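Local coordinates for protein subtilase cytotoxin subunit A (PDB 2IY9) that cleaves the host endoplasmic reticulum chaperone BiP in the hinge between its ATPase and protein-binding domains, as the serine protease subunit of an AB5 toxin, at residues A[122-125]-A[126-130]; A[294-297]-A[298-302]. One frame throughout, in Å; residues are numbered along the deposited sequence.

How the interactions relate
Both contacts are local and both belong to the same subtilisin-like domain: interaction 1 joins a beta turn to the first turn of the helix that follows it, interaction 2 joins two turns within a helix. Interaction 1 runs from the end of the loop after strand 111-116 into helix 125-134; interaction 2 lies within helix 294-304, far later in the chain. Their centres are 26 Å apart and their nearest atoms about 12 Å, so they do not touch. Interaction 1 is the one close to the catalytic machinery: the side chain of Trp126 comes within about 6 Å of that of Asp52 and about 7 Å of that of His89, the inferred charge relay residues. Interaction 2 lies away from them.

Interaction 1 (A[122-125]-A[126-130])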
ATOM      1  N   VAL A 122      16.762  -3.697 -12.266  1.00 32.96           N
ATOM      2  CA  VAL A 122      17.693  -4.808 -12.247  1.00 33.48           C
ATOM      3  C   VAL A 122      16.813  -6.050 -12.072  1.00 33.77           C
ATOM      4  O   VAL A 122      15.618  -5.920 -11.772  1.00 34.10           O
ATOM      5  CB  VAL A 122      18.738  -4.662 -11.116  1.00 33.62           C
ATOM      6  CG1 VAL A 122      19.501  -3.337 -11.253  1.00 33.65           C
ATOM      7  CG2 VAL A 122      18.084  -4.764  -9.730  1.00 33.72           C
ATOM      8  N   GLN A 123      17.352  -7.248 -12.271  1.00 33.98           N
ATOM      9  CA  GLN A 123      16.487  -8.418 -12.122  1.00 34.17           C
ATOM     10  C   GLN A 123      16.005  -8.495 -10.684  1.00 33.47           C
ATOM     11  O   GLN A 123      16.772  -8.240  -9.755  1.00 33.85           O
ATOM     12  CB  GLN A 123      17.190  -9.711 -12.506  1.00 34.72           C
ATOM     13  CG  GLN A 123      16.256 -10.908 -12.489  1.00 36.48           C
ATOM     14  CD  GLN A 123      17.002 -12.207 -12.579  1.00 37.92           C
ATOM     15  OE1 GLN A 123      17.782 -12.411 -13.498  1.00 39.43           O
ATOM     16  NE2 GLN A 123      16.774 -13.097 -11.621  1.00 38.50           N
ATOM     17  N   ASP A 124      14.726  -8.817 -10.519  1.00 32.93           N
ATOM     18  CA  ASP A 124      14.115  -8.964  -9.199  1.00 31.94           C
ATOM     19  C   ASP A 124      14.248  -7.675  -8.379  1.00 30.84           C
ATOM     20  O   ASP A 124      14.418  -7.712  -7.155  1.00 30.30           O
ATOM     21  CB  ASP A 124      14.717 -10.170  -8.460  1.00 32.68           C
ATOM     22  CG  ASP A 124      14.446 -11.495  -9.170  1.00 34.25           C
ATOM     23  OD1 ASP A 124      13.356 -11.656  -9.757  1.00 38.25           O
ATOM     24  OD2 ASP A 124      15.324 -12.380  -9.136  1.00 37.06           O
ATOM     25  N   SER A 125      14.174  -6.538  -9.071  1.00 29.40           N
ATOM     26  CA  SER A 125      14.413  -5.236  -8.455  1.00 28.31           C
ATOM     27  C   SER A 125      13.502  -5.030  -7.243  1.00 27.72           C
ATOM     28  O   SER A 125      13.948  -4.527  -6.205  1.00 26.58           O
ATOM     29  CB  SER A 125      14.225  -4.113  -9.478  1.00 28.30           C
ATOM     30  OG  SER A 125      12.946  -4.183 -10.071  1.00 26.75           O
ATOM     31  N   TRP A 126      12.241  -5.440  -7.395  1.00 27.37           N
ATOM     32  CA  TRP A 126      11.261  -5.490  -6.306  1.00 27.44           C
ATOM     33  C   TRP A 126      11.840  -6.187  -5.077  1.00 27.12           C
ATOM     34  O   TRP A 126      11.737  -5.671  -3.957  1.00 26.98           O
ATOM     35  CB  TRP A 126       9.988  -6.228  -6.747  1.00 27.99           C
ATOM     36  CG  TRP A 126       9.327  -5.657  -7.957  1.00 28.41           C
ATOM     37  CD1 TRP A 126       9.519  -6.042  -9.255  1.00 29.35           C
ATOM     38  CD2 TRP A 126       8.361  -4.600  -7.992  1.00 29.14           C
ATOM     39  NE1 TRP A 126       8.734  -5.288 -10.094  1.00 30.11           N
ATOM     40  CE2 TRP A 126       8.016  -4.392  -9.348  1.00 29.56           C
ATOM     41  CE3 TRP A 126       7.758  -3.801  -7.010  1.00 29.23           C
ATOM     42  CZ2 TRP A 126       7.095  -3.416  -9.749  1.00 29.39           C
ATOM     43  CZ3 TRP A 126       6.834  -2.834  -7.412  1.00 29.90           C
ATOM     44  CH2 TRP A 126       6.520  -2.648  -8.770  1.00 29.22           C
ATOM     45  N   ILE A 127      12.448  -7.353  -5.294  1.00 26.42           N
ATOM     46  CA  ILE A 127      13.060  -8.127  -4.208  1.00 25.96           C
ATOM     47  C   ILE A 127      14.313  -7.462  -3.639  1.00 25.80           C
ATOM     48  O   ILE A 127      14.474  -7.400  -2.417  1.00 25.02           O
ATOM     49  CB  ILE A 127      13.307  -9.606  -4.624  1.00 25.92           C
ATOM     50  CG1 ILE A 127      11.950 -10.284  -4.870  1.00 26.87           C
ATOM     51  CG2 ILE A 127      14.128 -10.353  -3.562  1.00 25.60           C
ATOM     52  CD1 ILE A 127      11.989 -11.540  -5.720  1.00 28.35           C
ATOM     53  N   ARG A 128      15.187  -6.952  -4.508  1.00 25.63           N
ATOM     54  CA  ARG A 128      16.378  -6.229  -4.050  1.00 26.03           C
ATOM     55  C   ARG A 128      16.013  -5.029  -3.171  1.00 25.46           C
ATOM     56  O   ARG A 128      16.678  -4.759  -2.166  1.00 24.61           O
ATOM     57  CB  ARG A 128      17.246  -5.773  -5.225  1.00 26.84           C
ATOM     58  CG  ARG A 128      17.746  -6.898  -6.132  1.00 29.83           C
ATOM     59  CD  ARG A 128      18.528  -7.979  -5.392  1.00 34.44           C
ATOM     60  NE  ARG A 128      18.594  -9.177  -6.231  1.00 40.44           N
ATOM     61  CZ  ARG A 128      17.909 -10.300  -6.030  1.00 41.94           C
ATOM     62  NH1 ARG A 128      17.111 -10.440  -4.977  1.00 42.76           N
ATOM     63  NH2 ARG A 128      18.049 -11.305  -6.879  1.00 45.08           N
ATOM     64  N   ALA A 129      14.952  -4.324  -3.558  1.00 25.42           N
ATOM     65  CA  ALA A 129      14.448  -3.177  -2.801  1.00 25.13           C
ATOM     66  C   ALA A 129      14.095  -3.575  -1.382  1.00 25.16           C
ATOM     67  O   ALA A 129      14.467  -2.878  -0.435  1.00 25.21           O
ATOM     68  CB  ALA A 129      13.239  -2.570  -3.498  1.00 25.33           C
ATOM     69  N   ILE A 130      13.400  -4.710  -1.246  1.00 24.54           N
ATOM     70  CA  ILE A 130      12.941  -5.197   0.049  1.00 24.43           C
ATOM     71  C   ILE A 130      14.103  -5.755   0.880  1.00 24.67           C
ATOM     72  O   ILE A 130      14.218  -5.451   2.064  1.00 23.75           O
ATOM     73  CB  ILE A 130      11.806  -6.246  -0.088  1.00 24.46           C
ATOM     74  CG1 ILE A 130      10.537  -5.605  -0.666  1.00 23.84           C
ATOM     75  CG2 ILE A 130      11.468  -6.848   1.279  1.00 25.09           C
ATOM     76  CD1 ILE A 130       9.510  -6.634  -1.183  1.00 24.60           C
TER
HETATM   77  O   HOH W   1      19.163  -8.264  -8.890  1.00 39.29           O
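The carbonyl oxygen of Asp124 receives two amides of the helix that opens behind it. Arg128 N donates to Asp124 O at 2.9 Å, nearly straight at 163°, while the bond from Ile127 N to the same oxygen is weak and strongly bent. One residue on, Ala129 N reaches Ser125 O at 2.8 Å and continues the helical ladder. Asp124 sits at the N-cap, yet its carboxylate makes no capping bond and turns instead to its neighbours. Gln123 NE2 donates to Asp124 OD2 at 3.0 Å, coming from above the carboxylate plane. The same OD2 lies 3.7 Å from Arg128 NH2, a long salt bridge in which no N-H points at the oxygen. A bend at chi2 (-56°) folds the arginine back so that Asp124 CB lies over one face of its guanidinium. Water 1 joins Arg128 NE to Gln123 O. A type II turn from Val122 to Ser125 leads the chain into helix 125-134, where Ser125 OG bonds to Val117 O and Trp126 packs on Val51 and Ile149 of the central parallel sheet, near Asp52, the probable charge relay aspartate. Arg128 thus has acidic groups on two residues, Glu131 in a salt bridge to NH1 and Asp124, whose carboxylate probably attracts it by charge alone, without a directed bond.

Interaction 2 (A[294-297]-A[298-302]); sequences ATEL and KRTLL
Arg299 folds back over the preceding turn of its own helix, and Glu296 is what it lies against. The arginine leaves the backbone stretched through its first two torsions and then bends at chi3 (63°), which carries the guanidinium back until Glu296 CA lies over one of its faces. Arg299 NH2 comes 3.2 Å from Glu296 CG, a close approach to the aliphatic part of the glutamate. Thr295 CG2 lies near Arg299 NH1, at 3.9 Å. Glu296 is itself extended, with CG anti to its N (chi1 -172°), and this takes the carboxylate past the arginine. The two flat groups end up almost parallel, 7° apart, but Glu296 OE2 and Arg299 NH2 remain 4.7 Å from each other, so any attraction between the charged ends is probably weak, and the touching is done by CG and CB. The carboxylate is linked instead to the next turn: water 2 donates to Glu296 OE2 and also bonds to Thr300 OG1. These side chains ride on a regular alpha-helix, 294-304 of the subtilase domain, whose i to i+4 bonds include Lys298 N to Ala294 O at 2.9 Å and Thr300 N to Glu296 O at 2.9 Å. Leu297 packs on Met285 of helix 271-288 and on Phe330 of helix 323-331, and Thr300 also touches both helices. Lys298 is stretched through all four torsions, its side chain touching Leu176 of strand 176-180 and its NZ bonded to the carbonyl oxygens of Asp213 and Val215. Thr295 OG1 bonds to Asn173 OD1, which ties the first turn to the loop before that strand.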
ATOM      1  N   ALA A 294       4.419  -6.583  13.521  1.00 25.59           N
ATOM      2  CA  ALA A 294       3.691  -6.634  12.257  1.00 25.30           C
ATOM      3  C   ALA A 294       2.351  -7.343  12.444  1.00 25.77           C
ATOM      4  O   ALA A 294       1.321  -6.879  11.949  1.00 24.90           O
ATOM      5  CB  ALA A 294       4.513  -7.350  11.212  1.00 24.99           C
ATOM      6  N   THR A 295       2.365  -8.451  13.188  1.00 26.16           N
ATOM      7  CA  THR A 295       1.141  -9.218  13.431  1.00 26.84           C
ATOM      8  C   THR A 295       0.063  -8.363  14.105  1.00 27.02           C
ATOM      9  O   THR A 295      -1.100  -8.386  13.684  1.00 26.65           O
ATOM     10  CB  THR A 295       1.417 -10.521  14.224  1.00 27.27           C
ATOM     11  OG1 THR A 295       2.298 -11.361  13.463  1.00 27.28           O
ATOM     12  CG2 THR A 295       0.114 -11.291  14.479  1.00 28.39           C
ATOM     13  N   GLU A 296       0.448  -7.592  15.121  1.00 27.10           N
ATOM     14  CA  GLU A 296      -0.514  -6.740  15.832  1.00 28.33           C
ATOM     15  C   GLU A 296      -1.098  -5.633  14.942  1.00 26.97           C
ATOM     16  O   GLU A 296      -2.303  -5.388  14.970  1.00 27.29           O
ATOM     17  CB  GLU A 296       0.078  -6.137  17.116  1.00 28.16           C
ATOM     18  CG  GLU A 296      -0.986  -5.399  17.961  1.00 30.64           C
ATOM     19  CD  GLU A 296      -0.426  -4.487  19.047  1.00 31.52           C
ATOM     20  OE1 GLU A 296       0.796  -4.539  19.337  1.00 35.90           O
ATOM     21  OE2 GLU A 296      -1.230  -3.709  19.621  1.00 36.35           O
ATOM     22  N   LEU A 297      -0.242  -4.961  14.172  1.00 26.55           N
ATOM     23  CA  LEU A 297      -0.702  -3.957  13.207  1.00 25.39           C
ATOM     24  C   LEU A 297      -1.672  -4.566  12.199  1.00 24.98           C
ATOM     25  O   LEU A 297      -2.771  -4.040  11.993  1.00 24.06           O
ATOM     26  CB  LEU A 297       0.485  -3.314  12.483  1.00 25.60           C
ATOM     27  CG  LEU A 297       1.169  -2.147  13.204  1.00 26.35           C
ATOM     28  CD1 LEU A 297       2.578  -1.950  12.648  1.00 26.92           C
ATOM     29  CD2 LEU A 297       0.341  -0.875  13.031  1.00 27.27           C
ATOM     30  N   LYS A 298      -1.275  -5.688  11.588  1.00 24.55           N
ATOM     31  CA  LYS A 298      -2.124  -6.356  10.599  1.00 24.23           C
ATOM     32  C   LYS A 298      -3.469  -6.785  11.199  1.00 24.46           C
ATOM     33  O   LYS A 298      -4.527  -6.500  10.621  1.00 23.93           O
ATOM     34  CB  LYS A 298      -1.412  -7.555   9.975  1.00 24.70           C
ATOM     35  CG  LYS A 298      -2.259  -8.303   8.939  1.00 24.60           C
ATOM     36  CD  LYS A 298      -1.414  -9.253   8.083  1.00 24.84           C
ATOM     37  CE  LYS A 298      -2.312 -10.048   7.149  1.00 23.68           C
ATOM     38  NZ  LYS A 298      -1.516 -10.973   6.312  1.00 21.91           N
ATOM     39  N   ARG A 299      -3.414  -7.459  12.347  1.00 23.64           N
ATOM     40  CA  ARG A 299      -4.617  -7.875  13.071  1.00 25.07           C
ATOM     41  C   ARG A 299      -5.557  -6.700  13.383  1.00 24.29           C
ATOM     42  O   ARG A 299      -6.750  -6.776  13.118  1.00 23.70           O
ATOM     43  CB  ARG A 299      -4.236  -8.613  14.371  1.00 24.93           C
ATOM     44  CG  ARG A 299      -5.425  -9.140  15.169  1.00 26.76           C
ATOM     45  CD  ARG A 299      -4.983  -9.842  16.462  1.00 27.98           C
ATOM     46  NE  ARG A 299      -4.309  -8.924  17.389  1.00 34.58           N
ATOM     47  CZ  ARG A 299      -3.015  -8.980  17.720  1.00 37.41           C
ATOM     48  NH1 ARG A 299      -2.217  -9.916  17.219  1.00 38.66           N
ATOM     49  NH2 ARG A 299      -2.516  -8.094  18.573  1.00 39.30           N
ATOM     50  N   THR A 300      -5.026  -5.615  13.946  1.00 23.94           N
ATOM     51  CA  THR A 300      -5.883  -4.479  14.272  1.00 23.69           C
ATOM     52  C   THR A 300      -6.532  -3.902  13.011  1.00 23.28           C
ATOM     53  O   THR A 300      -7.721  -3.605  13.013  1.00 23.29           O
ATOM     54  CB  THR A 300      -5.150  -3.401  15.089  1.00 23.91           C
ATOM     55  OG1 THR A 300      -4.682  -3.979  16.315  1.00 24.60           O
ATOM     56  CG2 THR A 300      -6.090  -2.232  15.417  1.00 24.62           C
ATOM     57  N   LEU A 301      -5.769  -3.774  11.929  1.00 22.88           N
ATOM     58  CA  LEU A 301      -6.339  -3.301  10.658  1.00 22.89           C
ATOM     59  C   LEU A 301      -7.499  -4.178  10.186  1.00 23.28           C
ATOM     60  O   LEU A 301      -8.579  -3.675   9.863  1.00 23.27           O
ATOM     61  CB  LEU A 301      -5.277  -3.241   9.560  1.00 22.88           C
ATOM     62  CG  LEU A 301      -5.776  -2.613   8.243  1.00 23.11           C
ATOM     63  CD1 LEU A 301      -5.899  -1.087   8.376  1.00 23.73           C
ATOM     64  CD2 LEU A 301      -4.842  -2.977   7.101  1.00 21.63           C
ATOM     65  N   LEU A 302      -7.267  -5.488  10.165  1.00 23.29           N
ATOM     66  CA  LEU A 302      -8.254  -6.436   9.668  1.00 24.35           C
ATOM     67  C   LEU A 302      -9.452  -6.588  10.582  1.00 24.85           C
ATOM     68  O   LEU A 302     -10.584  -6.613  10.093  1.00 24.94           O
ATOM     69  CB  LEU A 302      -7.618  -7.800   9.397  1.00 23.98           C
ATOM     70  CG  LEU A 302      -6.451  -7.756   8.401  1.00 23.87           C
ATOM     71  CD1 LEU A 302      -6.012  -9.181   8.103  1.00 24.12           C
ATOM     72  CD2 LEU A 302      -6.811  -6.998   7.111  1.00 25.30           C
TER
HETATM   73  O   HOH W   2      -3.911  -3.092  18.711  1.00 45.77           O